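Local coordinates for protein putative platelet activating factor (Streptococcus pneumoniae, PDB 2HSJ) that is of unknown function but belongs to the GDSL-like lipase/acylhydrolase family (SGNH hydrolases) and is probably an ester hydrolase, at residues D[23-28]-D[74-79]; D[33-38]-D[59-64]; D[68-73]-D[91-96]; D[130-135]-D[155-160]. All blocks are in the same frame, centred on the assembly; numbering follows the deposited sequence.

Contact 1: residues D[23-28]-D[74-79]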
loop_
_atom_site.group_PDB
_atom_site.type_symbol
_atom_site.label_atom_id
_atom_site.label_comp_id
_atom_site.label_asym_id
_atom_site.label_seq_id
_atom_site.Cartn_x
_atom_site.Cartn_y
_atom_site.Cartn_z
ATOM N N LYS D 23 5.458 11.863 -18.911
ATOM C CA LYS D 23 5.699 11.560 -17.501
ATOM C C LYS D 23 4.713 10.487 -17.031
ATOM O O LYS D 23 5.113 9.465 -16.449
ATOM C CB LYS D 23 5.516 12.840 -16.690
ATOM C CG LYS D 23 5.841 12.705 -15.190
ATOM C CD LYS D 23 5.490 13.929 -14.389
ATOM C CE LYS D 23 6.114 13.881 -12.986
ATOM N NZ LYS D 23 5.643 15.043 -12.126
ATOM N N TYR D 24 3.424 10.696 -17.295
ATOM C CA TYR D 24 2.430 9.731 -16.866
ATOM C C TYR D 24 2.605 8.373 -17.540
ATOM O O TYR D 24 2.460 7.340 -16.894
ATOM C CB TYR D 24 1.064 10.272 -17.210
ATOM C CG TYR D 24 0.565 11.393 -16.310
ATOM C CD1 TYR D 24 1.221 11.730 -15.104
ATOM C CD2 TYR D 24 -0.581 12.109 -16.650
ATOM C CE1 TYR D 24 0.718 12.760 -14.261
ATOM C CE2 TYR D 24 -1.074 13.123 -15.837
ATOM C CZ TYR D 24 -0.445 13.439 -14.643
ATOM O OH TYR D 24 -0.952 14.448 -13.832
ATOM N N ARG D 25 2.935 8.362 -18.823
ATOM C CA ARG D 25 3.085 7.079 -19.502
ATOM C C ARG D 25 4.184 6.244 -18.860
ATOM O O ARG D 25 4.046 5.021 -18.714
ATOM C CB ARG D 25 3.295 7.259 -21.011
ATOM C CG ARG D 25 2.011 7.619 -21.702
ATOM C CD ARG D 25 2.232 7.784 -23.204
ATOM N NE ARG D 25 0.934 8.073 -23.823
ATOM C CZ ARG D 25 0.607 9.204 -24.437
ATOM N NH1 ARG D 25 1.506 10.176 -24.596
ATOM N NH2 ARG D 25 -0.619 9.341 -24.932
ATOM N N HIS D 26 5.267 6.894 -18.448
ATOM C CA HIS D 26 6.345 6.147 -17.818
ATOM C C HIS D 26 5.972 5.753 -16.379
ATOM O O HIS D 26 6.216 4.623 -15.954
ATOM C CB HIS D 26 7.643 6.947 -17.826
ATOM C CG HIS D 26 8.868 6.124 -17.524
ATOM N ND1 HIS D 26 10.130 6.559 -17.859
ATOM C CD2 HIS D 26 9.038 4.885 -16.980
ATOM C CE1 HIS D 26 11.034 5.673 -17.469
ATOM N NE2 HIS D 26 10.399 4.644 -16.935
ATOM N N LEU D 27 5.337 6.668 -15.628
ATOM C CA LEU D 27 4.919 6.297 -14.286
ATOM C C LEU D 27 3.921 5.157 -14.282
ATOM O O LEU D 27 3.896 4.330 -13.343
ATOM C CB LEU D 27 4.294 7.493 -13.566
ATOM C CG LEU D 27 5.269 8.506 -13.007
ATOM C CD1 LEU D 27 4.431 9.687 -12.462
ATOM C CD2 LEU D 27 6.152 7.906 -11.918
ATOM N N ASN D 28 3.054 5.092 -15.296
ATOM C CA ASN D 28 2.075 4.011 -15.370
ATOM C C ASN D 28 2.754 2.636 -15.333
ATOM O O ASN D 28 2.143 1.648 -14.880
ATOM C CB ASN D 28 1.278 4.120 -16.662
ATOM C CG ASN D 28 0.323 5.284 -16.668
ATOM O OD1 ASN D 28 0.098 5.932 -15.650
ATOM N ND2 ASN D 28 -0.274 5.539 -17.822
ATOM N N LEU D 74 -9.484 12.073 -24.696
ATOM C CA LEU D 74 -9.805 10.895 -25.484
ATOM C C LEU D 74 -8.613 10.410 -26.321
ATOM O O LEU D 74 -8.286 9.223 -26.329
ATOM C CB LEU D 74 -11.016 11.175 -26.387
ATOM C CG LEU D 74 -11.361 10.026 -27.346
ATOM C CD1 LEU D 74 -11.730 8.730 -26.591
ATOM C CD2 LEU D 74 -12.470 10.462 -28.298
ATOM N N GLU D 75 -7.954 11.344 -27.002
ATOM C CA GLU D 75 -6.821 11.009 -27.857
ATOM C C GLU D 75 -5.672 10.362 -27.072
ATOM O O GLU D 75 -5.002 9.447 -27.570
ATOM C CB GLU D 75 -6.336 12.290 -28.539
ATOM C CG GLU D 75 -5.327 12.081 -29.628
ATOM C CD GLU D 75 -4.644 13.377 -30.040
ATOM O OE1 GLU D 75 -5.285 14.457 -29.945
ATOM O OE2 GLU D 75 -3.462 13.311 -30.449
ATOM N N ASN D 76 -5.478 10.825 -25.829
ATOM C CA ASN D 76 -4.353 10.397 -25.002
ATOM C C ASN D 76 -4.779 9.601 -23.790
ATOM O O ASN D 76 -4.072 9.588 -22.788
ATOM C CB ASN D 76 -3.566 11.614 -24.554
ATOM C CG ASN D 76 -2.877 12.275 -25.717
ATOM O OD1 ASN D 76 -1.825 11.814 -26.168
ATOM N ND2 ASN D 76 -3.505 13.311 -26.264
ATOM N N LEU D 77 -5.933 8.936 -23.880
ATOM C CA LEU D 77 -6.520 8.301 -22.709
ATOM C C LEU D 77 -5.589 7.310 -22.008
ATOM O O LEU D 77 -5.623 7.159 -20.771
ATOM C CB LEU D 77 -7.821 7.613 -23.111
ATOM C CG LEU D 77 -8.641 6.999 -21.979
ATOM C CD1 LEU D 77 -9.038 8.044 -20.934
ATOM C CD2 LEU D 77 -9.912 6.333 -22.582
ATOM N N ASP D 78 -4.738 6.654 -22.800
ATOM C CA ASP D 78 -3.808 5.667 -22.257
ATOM C C ASP D 78 -2.861 6.238 -21.214
ATOM O O ASP D 78 -2.363 5.504 -20.351
ATOM C CB ASP D 78 -2.949 5.073 -23.393
ATOM C CG ASP D 78 -2.018 6.094 -24.037
ATOM O OD1 ASP D 78 -2.489 7.071 -24.639
ATOM O OD2 ASP D 78 -0.787 5.881 -23.982
ATOM N N ALA D 79 -2.559 7.525 -21.322
ATOM C CA ALA D 79 -1.643 8.131 -20.349
ATOM C C ALA D 79 -2.272 8.199 -18.941
ATOM O O ALA D 79 -1.564 8.430 -17.947
ATOM C CB ALA D 79 -1.209 9.532 -20.819
HETATM O O HOH W 1 1.356 12.684 -26.012
#
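Arg25 meets Asp78 in a side-on, two-nitrogen salt bridge that fastens the long N-terminal helix 3-30 to the turn after helix 70-75 of the SGNH-hydrolase α/β fold; with Ala79, these two residues bury the most surface. The Arg25 chain is extended from CG to NE and offers the edge of its guanidinium to the carboxylate. NE donates to OD2 of Asp78 at 2.8 Å, and NH2 donates to OD1 of Asp78 at 3.0 Å, almost straight at 177°. The two planes are 20° apart, and each oxygen is met on its syn side, though somewhat out of the carboxylate plane. NH2 of Arg25 has a second acceptor, OD1 of Asn76 at 3.0 Å, which it meets on a lone pair in the carbonyl plane. A water takes a hydrogen bond from NH1 and returns a weak one to the same Asn76 oxygen. With its edge so held, the guanidinium rests one face on the methyl of Ala79, and Ala79 CB also lies 3.8 Å from Arg25 CG. Two more residues of the helix, Tyr24 next to Arg25 and Asn28 nearly a turn on, both meet the Ala79 carbonyl. Tyr24 CB lies 3.3 Å from that oxygen, while the ring continues past it, with OH hydrogen-bonded to Gly64 O and a cation-pi contact to Arg63. Asn28, whose OD1 accepts from Arg63, sends ND2 to Ala79 O at 3.2 Å, approaching from above the carbonyl plane with an N-H...O angle of 154°.

Contact 2: residues D[33-38]-D[59-64]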
loop_
_atom_site.group_PDB
_atom_site.type_symbol
_atom_site.label_atom_id
_atom_site.label_comp_id
_atom_site.label_asym_id
_atom_site.label_seq_id
_atom_site.Cartn_x
_atom_site.Cartn_y
_atom_site.Cartn_z
ATOM N N VAL D 33 2.708 2.032 -6.466
ATOM C CA VAL D 33 1.416 1.965 -5.784
ATOM C C VAL D 33 0.359 1.411 -6.732
ATOM O O VAL D 33 0.492 1.488 -7.956
ATOM C CB VAL D 33 0.964 3.336 -5.213
ATOM C CG1 VAL D 33 2.007 3.843 -4.231
ATOM C CG2 VAL D 33 0.743 4.363 -6.334
ATOM N N GLU D 34 -0.713 0.879 -6.145
ATOM C CA GLU D 34 -1.881 0.453 -6.901
ATOM C C GLU D 34 -2.965 1.503 -6.717
ATOM O O GLU D 34 -3.436 1.719 -5.591
ATOM C CB GLU D 34 -2.371 -0.889 -6.352
ATOM C CG GLU D 34 -1.513 -2.063 -6.829
ATOM C CD GLU D 34 -1.767 -2.456 -8.279
ATOM O OE1 GLU D 34 -2.564 -1.790 -8.974
ATOM O OE2 GLU D 34 -1.154 -3.449 -8.736
ATOM N N PRO D 35 -3.342 2.213 -7.795
ATOM C CA PRO D 35 -4.400 3.194 -7.599
ATOM C C PRO D 35 -5.723 2.532 -7.254
ATOM O O PRO D 35 -6.162 1.647 -7.968
ATOM C CB PRO D 35 -4.513 3.916 -8.943
ATOM C CG PRO D 35 -3.615 3.202 -9.883
ATOM C CD PRO D 35 -2.803 2.190 -9.176
ATOM N N ASN D 36 -6.331 2.964 -6.163
ATOM C CA ASN D 36 -7.699 2.572 -5.871
ATOM C C ASN D 36 -8.660 3.494 -6.614
ATOM O O ASN D 36 -9.707 3.059 -7.117
ATOM C CB ASN D 36 -7.937 2.585 -4.360
ATOM C CG ASN D 36 -9.362 2.211 -3.996
ATOM O OD1 ASN D 36 -10.192 3.093 -3.730
ATOM N ND2 ASN D 36 -9.676 0.891 -4.018
ATOM N N ILE D 37 -8.289 4.779 -6.680
ATOM C CA ILE D 37 -9.054 5.787 -7.393
ATOM C C ILE D 37 -8.055 6.492 -8.317
ATOM O O ILE D 37 -6.937 6.847 -7.880
ATOM C CB ILE D 37 -9.659 6.837 -6.403
ATOM C CG1 ILE D 37 -10.377 6.143 -5.231
ATOM C CG2 ILE D 37 -10.481 7.899 -7.134
ATOM C CD1 ILE D 37 -11.662 5.512 -5.520
ATOM N N LEU D 38 -8.433 6.658 -9.587
ATOM C CA LEU D 38 -7.700 7.548 -10.481
ATOM C C LEU D 38 -8.501 8.828 -10.642
ATOM O O LEU D 38 -9.693 8.758 -10.997
ATOM C CB LEU D 38 -7.525 6.895 -11.855
ATOM C CG LEU D 38 -6.505 5.754 -11.914
ATOM C CD1 LEU D 38 -6.722 4.889 -13.135
ATOM C CD2 LEU D 38 -5.051 6.258 -11.963
ATOM N N THR D 59 -5.688 5.025 -1.674
ATOM C CA THR D 59 -4.710 5.512 -2.638
ATOM C C THR D 59 -5.381 6.116 -3.855
ATOM O O THR D 59 -5.967 5.403 -4.692
ATOM C CB THR D 59 -3.730 4.420 -3.093
ATOM O OG1 THR D 59 -3.120 3.853 -1.927
ATOM C CG2 THR D 59 -2.637 4.994 -3.975
ATOM N N ILE D 60 -5.261 7.440 -3.952
ATOM C CA ILE D 60 -5.850 8.216 -5.034
ATOM C C ILE D 60 -4.673 8.786 -5.805
ATOM O O ILE D 60 -3.791 9.421 -5.248
ATOM C CB ILE D 60 -6.681 9.406 -4.481
ATOM C CG1 ILE D 60 -7.694 8.855 -3.459
ATOM C CG2 ILE D 60 -7.343 10.179 -5.665
ATOM C CD1 ILE D 60 -8.624 9.915 -2.770
ATOM N N VAL D 61 -4.673 8.511 -7.103
ATOM C CA VAL D 61 -3.566 8.934 -7.959
ATOM C C VAL D 61 -4.011 10.012 -8.938
ATOM O O VAL D 61 -5.071 9.908 -9.566
ATOM C CB VAL D 61 -2.926 7.700 -8.714
ATOM C CG1 VAL D 61 -1.889 8.103 -9.748
ATOM C CG2 VAL D 61 -2.277 6.745 -7.724
ATOM N N ASN D 62 -3.164 11.035 -9.087
ATOM C CA ASN D 62 -3.482 12.182 -9.923
ATOM C C ASN D 62 -3.072 11.896 -11.356
ATOM O O ASN D 62 -1.889 11.665 -11.654
ATOM C CB ASN D 62 -2.702 13.390 -9.418
ATOM C CG ASN D 62 -3.321 14.686 -9.873
ATOM O OD1 ASN D 62 -3.643 14.844 -11.043
ATOM N ND2 ASN D 62 -3.530 15.623 -8.935
ATOM N N ARG D 63 -4.053 11.960 -12.251
ATOM C CA ARG D 63 -3.748 11.934 -13.675
ATOM C C ARG D 63 -4.441 13.131 -14.355
ATOM O O ARG D 63 -4.974 13.013 -15.453
ATOM C CB ARG D 63 -4.171 10.582 -14.306
ATOM C CG ARG D 63 -3.201 9.408 -13.977
ATOM C CD ARG D 63 -1.871 9.633 -14.673
ATOM N NE ARG D 63 -0.877 8.565 -14.497
ATOM C CZ ARG D 63 -0.035 8.519 -13.457
ATOM N NH1 ARG D 63 -0.091 9.441 -12.485
ATOM N NH2 ARG D 63 0.873 7.524 -13.374
ATOM N N GLY D 64 -4.348 14.296 -13.720
ATOM C CA GLY D 64 -4.880 15.522 -14.341
ATOM C C GLY D 64 -3.813 16.262 -15.136
ATOM O O GLY D 64 -2.604 16.121 -14.882
#
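Ile37 pairs with Ile60 and Leu38 with Val61 in parallel register, their CA atoms 4.7 Å and 5.0 Å apart respectively, joining strands 37-41 and 60-64 of the central parallel sheet. The helices between the strands make this a β-α-β unit of the SGNH-hydrolase fold. Thr59 O opens the pairing by accepting two backbone donors, Asn36 N at 2.9 Å and Ile37 N at 3.1 Å. The next bond runs the other way, from Val61 N to Ile37 O, and Ile60 adds a CA-H...O contact to that oxygen.

On one face of the sheet Ile37 and Ile60 lie side by side and point the same way, CB of Ile37 touching CG1 of Ile60. The other face carries Leu38 and Val61, again side by side. Val61 CG2 stands anti to the carbonyl carbon, where it meets Pro35 CB at 3.8 Å and Val33 CG2 at 4.1 Å, so the loop before the strand folds over this face. Thr59 CG2 packs against Val33 CB, and Leu38 CD2 reaches the CG of Arg63, whose guanidinium goes on to a salt bridge with Glu52 of a second subunit. Gln51 of that subunit bonds to Ile60 O. Beyond the paired residues the chain makes an Asx turn, in which Asn62 OD1 accepts from Gly64 N at 2.8 Å, nearly along the C=O axis.

Contact 3: residues D[68-73]-D[91-96]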
loop_
_atom_site.group_PDB
_atom_site.type_symbol
_atom_site.label_atom_id
_atom_site.label_comp_id
_atom_site.label_asym_id
_atom_site.label_seq_id
_atom_site.Cartn_x
_atom_site.Cartn_y
_atom_site.Cartn_z
ATOM N N TYR D 68 -6.659 20.784 -20.113
ATOM C CA TYR D 68 -7.168 19.636 -20.887
ATOM C C TYR D 68 -8.616 19.867 -21.290
ATOM O O TYR D 68 -9.359 20.560 -20.603
ATOM C CB TYR D 68 -7.124 18.371 -20.052
ATOM C CG TYR D 68 -6.333 17.214 -20.638
ATOM C CD1 TYR D 68 -5.210 17.423 -21.459
ATOM C CD2 TYR D 68 -6.669 15.890 -20.295
ATOM C CE1 TYR D 68 -4.456 16.318 -21.933
ATOM C CE2 TYR D 68 -5.925 14.816 -20.745
ATOM C CZ TYR D 68 -4.837 15.033 -21.538
ATOM O OH TYR D 68 -4.115 13.968 -21.981
ATOM N N GLN D 69 -8.965 19.277 -22.413
ATOM C CA GLN D 69 -10.313 19.296 -22.961
ATOM C C GLN D 69 -10.668 17.860 -23.254
ATOM O O GLN D 69 -9.792 17.013 -23.364
ATOM C CB GLN D 69 -10.365 20.067 -24.269
ATOM C CG GLN D 69 -10.028 21.529 -24.139
ATOM C CD GLN D 69 -9.869 22.183 -25.501
ATOM O OE1 GLN D 69 -8.836 22.763 -25.800
ATOM N NE2 GLN D 69 -10.889 22.076 -26.331
ATOM N N THR D 70 -11.956 17.597 -23.455
ATOM C CA THR D 70 -12.426 16.219 -23.668
ATOM C C THR D 70 -11.746 15.543 -24.859
ATOM O O THR D 70 -11.411 14.373 -24.813
ATOM C CB THR D 70 -13.983 16.128 -23.832
ATOM O OG1 THR D 70 -14.388 16.817 -25.029
ATOM C CG2 THR D 70 -14.725 16.698 -22.570
ATOM N N GLY D 71 -11.541 16.279 -25.946
ATOM C CA GLY D 71 -10.885 15.685 -27.116
ATOM C C GLY D 71 -9.441 15.263 -26.878
ATOM O O GLY D 71 -9.004 14.221 -27.381
ATOM N N LEU D 72 -8.706 16.071 -26.102
ATOM C CA LEU D 72 -7.306 15.770 -25.816
ATOM C C LEU D 72 -7.222 14.535 -24.924
ATOM O O LEU D 72 -6.348 13.666 -25.102
ATOM C CB LEU D 72 -6.638 16.953 -25.103
ATOM C CG LEU D 72 -6.619 18.292 -25.837
ATOM C CD1 LEU D 72 -6.105 19.400 -24.888
ATOM C CD2 LEU D 72 -5.757 18.208 -27.093
ATOM N N LEU D 73 -8.156 14.448 -23.983
ATOM C CA LEU D 73 -8.187 13.304 -23.070
ATOM C C LEU D 73 -8.492 12.020 -23.818
ATOM O O LEU D 73 -7.833 11.002 -23.613
ATOM C CB LEU D 73 -9.193 13.520 -21.926
ATOM C CG LEU D 73 -9.518 12.331 -21.024
ATOM C CD1 LEU D 73 -8.217 11.883 -20.357
ATOM C CD2 LEU D 73 -10.562 12.729 -19.978
ATOM N N LEU D 91 -13.768 11.753 -12.925
ATOM C CA LEU D 91 -13.508 12.509 -14.125
ATOM C C LEU D 91 -14.097 13.918 -13.986
ATOM O O LEU D 91 -15.309 14.093 -13.833
ATOM C CB LEU D 91 -14.134 11.777 -15.307
ATOM C CG LEU D 91 -13.941 12.427 -16.650
ATOM C CD1 LEU D 91 -12.465 12.681 -16.929
ATOM C CD2 LEU D 91 -14.585 11.508 -17.712
ATOM N N LEU D 92 -13.218 14.921 -14.086
ATOM C CA LEU D 92 -13.622 16.321 -14.022
ATOM C C LEU D 92 -13.033 16.990 -15.248
ATOM O O LEU D 92 -11.821 17.263 -15.329
ATOM C CB LEU D 92 -13.130 17.046 -12.743
ATOM C CG LEU D 92 -13.502 18.535 -12.682
ATOM C CD1 LEU D 92 -15.039 18.770 -12.838
ATOM C CD2 LEU D 92 -13.006 19.082 -11.369
ATOM N N ILE D 93 -13.893 17.279 -16.214
ATOM C CA ILE D 93 -13.426 17.847 -17.463
ATOM C C ILE D 93 -14.582 18.502 -18.173
ATOM O O ILE D 93 -15.741 18.116 -17.964
ATOM C CB ILE D 93 -12.736 16.750 -18.350
ATOM C CG1 ILE D 93 -11.873 17.403 -19.454
ATOM C CG2 ILE D 93 -13.768 15.720 -18.860
ATOM C CD1 ILE D 93 -10.840 16.484 -20.009
ATOM N N GLY D 94 -14.249 19.511 -18.987
ATOM C CA GLY D 94 -15.233 20.174 -19.818
ATOM C C GLY D 94 -15.173 21.677 -19.716
ATOM O O GLY D 94 -15.584 22.341 -20.667
ATOM N N THR D 95 -14.670 22.235 -18.608
ATOM C CA THR D 95 -14.668 23.706 -18.484
ATOM C C THR D 95 -13.854 24.348 -19.597
ATOM O O THR D 95 -14.163 25.457 -20.018
ATOM C CB THR D 95 -14.265 24.223 -17.080
ATOM O OG1 THR D 95 -14.706 25.591 -16.925
ATOM C CG2 THR D 95 -12.755 24.127 -16.834
ATOM N N ASN D 96 -12.831 23.638 -20.072
ATOM C CA ASN D 96 -11.986 24.180 -21.126
ATOM C C ASN D 96 -12.597 23.977 -22.494
ATOM O O ASN D 96 -12.367 24.796 -23.399
ATOM C CB ASN D 96 -10.558 23.657 -21.020
ATOM C CG ASN D 96 -9.907 24.077 -19.717
ATOM O OD1 ASN D 96 -10.171 25.164 -19.204
ATOM N ND2 ASN D 96 -9.113 23.189 -19.134
HETATM O O HOH W 2 -11.770 21.016 -19.225
#
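Tyr68 and Asn96 bring flat groups to this contact. The backbone of the helix that follows it, Leu72 C and Leu73 N, lies over one face of the Tyr68 ring toward the rim, while Ile93 CD1 approaches obliquely and lies 4.2 Å from Tyr68 CB. The Asn96 amide uses its edge: ND2 donates to Tyr68 O at 3.0 Å, close to the amide plane and at an N-H...O angle of 157°. Water 2 gives a second hydrogen bond to that oxygen and accepts from Gly94 N and Asn96 N. Gln69 crosses Asn96 at about a right angle, the amide planes 82° apart, and touches with CG on Asn96 CB at 3.8 Å.

Ile93 is the apolar centre. Its CG1 stands anti to the backbone N (chi1 -163°), and CD1 beyond it meets Gln69 C at 3.5 Å and Leu73 CD2 at 3.8 Å. Leu73 CD2 also reaches Leu91 CD1 at 3.6 Å, and the CG2 methyls of Thr70 and Ile93 meet. Gly94 has a positive phi, suited to glycine. It opens Gly-Thr-Asn-Asp, matching the family's block III Gly-x-Asn-Asp signature; as in relatives, Asn96 probably contributes to the oxyanion hole.

The contact thus seats the start of helix 70-75 on the end of strand 88-92 and the start of helix 95-99; Leu111 of helix 104-121 covers Leu91 and Ile93, and Ile40 of strand 37-41 touches Leu73 and Leu91.

Contact 4: residues D[130-135]-D[155-160]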
loop_
_atom_site.group_PDB
_atom_site.type_symbol
_atom_site.label_atom_id
_atom_site.label_comp_id
_atom_site.label_asym_id
_atom_site.label_seq_id
_atom_site.Cartn_x
_atom_site.Cartn_y
_atom_site.Cartn_z
ATOM N N LEU D 130 -18.020 14.049 -12.705
ATOM C CA LEU D 130 -18.338 15.212 -11.896
ATOM C C LEU D 130 -19.041 16.260 -12.731
ATOM O O LEU D 130 -18.708 16.479 -13.896
ATOM C CB LEU D 130 -17.064 15.823 -11.282
ATOM C CG LEU D 130 -16.674 15.203 -9.940
ATOM C CD1 LEU D 130 -16.380 13.688 -10.003
ATOM C CD2 LEU D 130 -15.466 15.996 -9.429
ATOM N N SER D 131 -19.966 16.976 -12.104
ATOM C CA SER D 131 -20.449 18.202 -12.713
ATOM C C SER D 131 -19.266 19.143 -12.966
ATOM O O SER D 131 -18.397 19.288 -12.106
ATOM C CB SER D 131 -21.434 18.864 -11.751
ATOM O OG SER D 131 -20.786 19.172 -10.539
ATOM N N ILE D 132 -19.253 19.818 -14.115
ATOM C CA ILE D 132 -18.347 20.950 -14.306
ATOM C C ILE D 132 -18.615 21.985 -13.208
ATOM O O ILE D 132 -19.757 22.290 -12.873
ATOM C CB ILE D 132 -18.557 21.566 -15.706
ATOM C CG1 ILE D 132 -18.291 20.513 -16.793
ATOM C CG2 ILE D 132 -17.736 22.848 -15.877
ATOM C CD1 ILE D 132 -18.762 20.920 -18.203
ATOM N N LEU D 133 -17.543 22.541 -12.643
ATOM C CA LEU D 133 -17.705 23.430 -11.501
ATOM C C LEU D 133 -18.168 24.826 -11.934
ATOM O O LEU D 133 -17.941 25.226 -13.080
ATOM C CB LEU D 133 -16.395 23.535 -10.719
ATOM C CG LEU D 133 -15.680 22.229 -10.380
ATOM C CD1 LEU D 133 -14.491 22.508 -9.461
ATOM C CD2 LEU D 133 -16.629 21.287 -9.721
ATOM N N PRO D 134 -18.791 25.596 -11.017
ATOM C CA PRO D 134 -19.195 26.982 -11.336
ATOM C C PRO D 134 -17.974 27.896 -11.457
ATOM O O PRO D 134 -16.876 27.565 -10.970
ATOM C CB PRO D 134 -20.044 27.414 -10.133
ATOM C CG PRO D 134 -19.544 26.518 -9.003
ATOM C CD PRO D 134 -19.087 25.222 -9.618
ATOM N N VAL D 135 -18.189 29.032 -12.104
ATOM C CA VAL D 135 -17.232 30.108 -12.152
ATOM C C VAL D 135 -17.788 31.291 -11.374
ATOM O O VAL D 135 -18.984 31.341 -11.044
ATOM C CB VAL D 135 -16.924 30.518 -13.606
ATOM C CG1 VAL D 135 -16.231 29.374 -14.311
ATOM C CG2 VAL D 135 -18.205 30.964 -14.354
ATOM N N ASN D 155 -26.148 23.995 -18.271
ATOM C CA ASN D 155 -26.656 23.265 -19.444
ATOM C C ASN D 155 -25.791 22.048 -19.792
ATOM O O ASN D 155 -26.307 20.969 -20.115
ATOM C CB ASN D 155 -26.808 24.197 -20.649
ATOM C CG ASN D 155 -27.946 25.180 -20.467
ATOM O OD1 ASN D 155 -28.878 24.925 -19.703
ATOM N ND2 ASN D 155 -27.883 26.307 -21.171
ATOM N N TRP D 156 -24.472 22.207 -19.711
ATOM C CA TRP D 156 -23.599 21.067 -19.940
ATOM C C TRP D 156 -23.809 20.011 -18.878
ATOM O O TRP D 156 -23.829 18.824 -19.194
ATOM C CB TRP D 156 -22.140 21.497 -20.008
ATOM C CG TRP D 156 -21.831 22.122 -21.345
ATOM C CD1 TRP D 156 -22.590 23.066 -22.024
ATOM C CD2 TRP D 156 -20.691 21.853 -22.174
ATOM N NE1 TRP D 156 -21.974 23.388 -23.220
ATOM C CE2 TRP D 156 -20.806 22.679 -23.329
ATOM C CE3 TRP D 156 -19.565 21.022 -22.043
ATOM C CZ2 TRP D 156 -19.852 22.664 -24.356
ATOM C CZ3 TRP D 156 -18.610 21.015 -23.055
ATOM C CH2 TRP D 156 -18.756 21.844 -24.198
ATOM N N ASN D 157 -23.999 20.441 -17.633
ATOM C CA ASN D 157 -24.171 19.499 -16.532
ATOM C C ASN D 157 -25.433 18.677 -16.680
ATOM O O ASN D 157 -25.458 17.500 -16.295
ATOM C CB ASN D 157 -24.089 20.209 -15.183
ATOM C CG ASN D 157 -22.661 20.623 -14.854
ATOM O OD1 ASN D 157 -21.715 20.056 -15.411
ATOM N ND2 ASN D 157 -22.500 21.576 -13.925
ATOM N N GLN D 158 -26.464 19.272 -17.278
ATOM C CA GLN D 158 -27.704 18.530 -17.547
ATOM C C GLN D 158 -27.419 17.425 -18.555
ATOM O O GLN D 158 -27.891 16.288 -18.394
ATOM C CB GLN D 158 -28.833 19.464 -18.029
ATOM C CG GLN D 158 -30.229 18.868 -17.939
ATOM C CD GLN D 158 -31.321 19.930 -18.063
ATOM O OE1 GLN D 158 -31.073 21.127 -17.826
ATOM N NE2 GLN D 158 -32.524 19.506 -18.441
ATOM N N ALA D 159 -26.632 17.756 -19.585
ATOM C CA ALA D 159 -26.196 16.767 -20.575
ATOM C C ALA D 159 -25.306 15.646 -19.985
ATOM O O ALA D 159 -25.472 14.479 -20.320
ATOM C CB ALA D 159 -25.519 17.450 -21.744
ATOM N N TYR D 160 -24.363 16.013 -19.123
ATOM C CA TYR D 160 -23.537 15.011 -18.451
ATOM C C TYR D 160 -24.412 14.057 -17.639
ATOM O O TYR D 160 -24.170 12.847 -17.620
ATOM C CB TYR D 160 -22.563 15.699 -17.481
ATOM C CG TYR D 160 -21.287 16.284 -18.106
ATOM C CD1 TYR D 160 -21.259 16.754 -19.430
ATOM C CD2 TYR D 160 -20.118 16.383 -17.351
ATOM C CE1 TYR D 160 -20.087 17.312 -19.984
ATOM C CE2 TYR D 160 -18.949 16.920 -17.893
ATOM C CZ TYR D 160 -18.941 17.384 -19.209
ATOM O OH TYR D 160 -17.789 17.906 -19.737
#
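Asn157 bonds to both backbone polar groups of Ile132, tying helix 150-164 to the loop that follows strand 126-130 of the parallel sheet in the SGNH-hydrolase α/β fold. Its OD1 accepts from Ile132 N at 2.8 Å, a bent bond with an N-H...O angle of 135° and the donor tilted from the carbonyl plane. Its ND2 donates to Ile132 O at 3.0 Å, nearly straight at 172°, within the amide plane and onto a lone pair of the carbonyl. The side chain's CG lies anti to the carbonyl carbon (chi1 -73°), and the amide carried there faces the loop with both of its heteroatoms. Ser131 CB packs beside ND2 of Asn157, while its hydroxyl is used elsewhere, accepting from the backbone N of Val175 and of Phe176. Leu130 O lies at the edge of the Tyr160 ring, 3.7 Å from CD2, and the Tyr160 hydroxyl bonds to Ile93 O.

Apolar contact through the Ile132 side chain adjoins these bonds. Ile132 crosses Tyr160 at about a right angle, its CD1 3.5 Å from Tyr160 OH and 3.7 Å from Tyr160 CZ. The same methyl reaches Trp156 CB at 3.9 Å, and the Trp156 ring obliquely through CE3. From helix 95-99, Ile98 touches both Ile132 and Trp156.

All six touching residues are buried and Ile132 lies in no regular strand, so one amide does the work a neighbouring strand would do for its N-H and C=O. The two bonds also fix the rotation of the Asn157 amide, since OD1 serves the donor and ND2 the acceptor.

From the N terminus, helix 3-30 enters contact 1, whose loop closes when the chain returns at 74-79 after building the first two strands. Contact 2 falls wholly within that loop and closes a shorter one between those strands; the two touch where helix 3-30 meets the end of strand 60-64, and both lie against a second subunit. Contact 3 opens on helix 70-75 before contact 1 has closed, so their segments alternate, and it carries the chain to the third strand. Contact 4 follows in series, on the opposite side of the chain's centre from contacts 1 and 2, meeting contact 3 through the Leu91-Leu130 backbone bond. Together they join the N-terminal helix, the parallel sheet and helix 150-164.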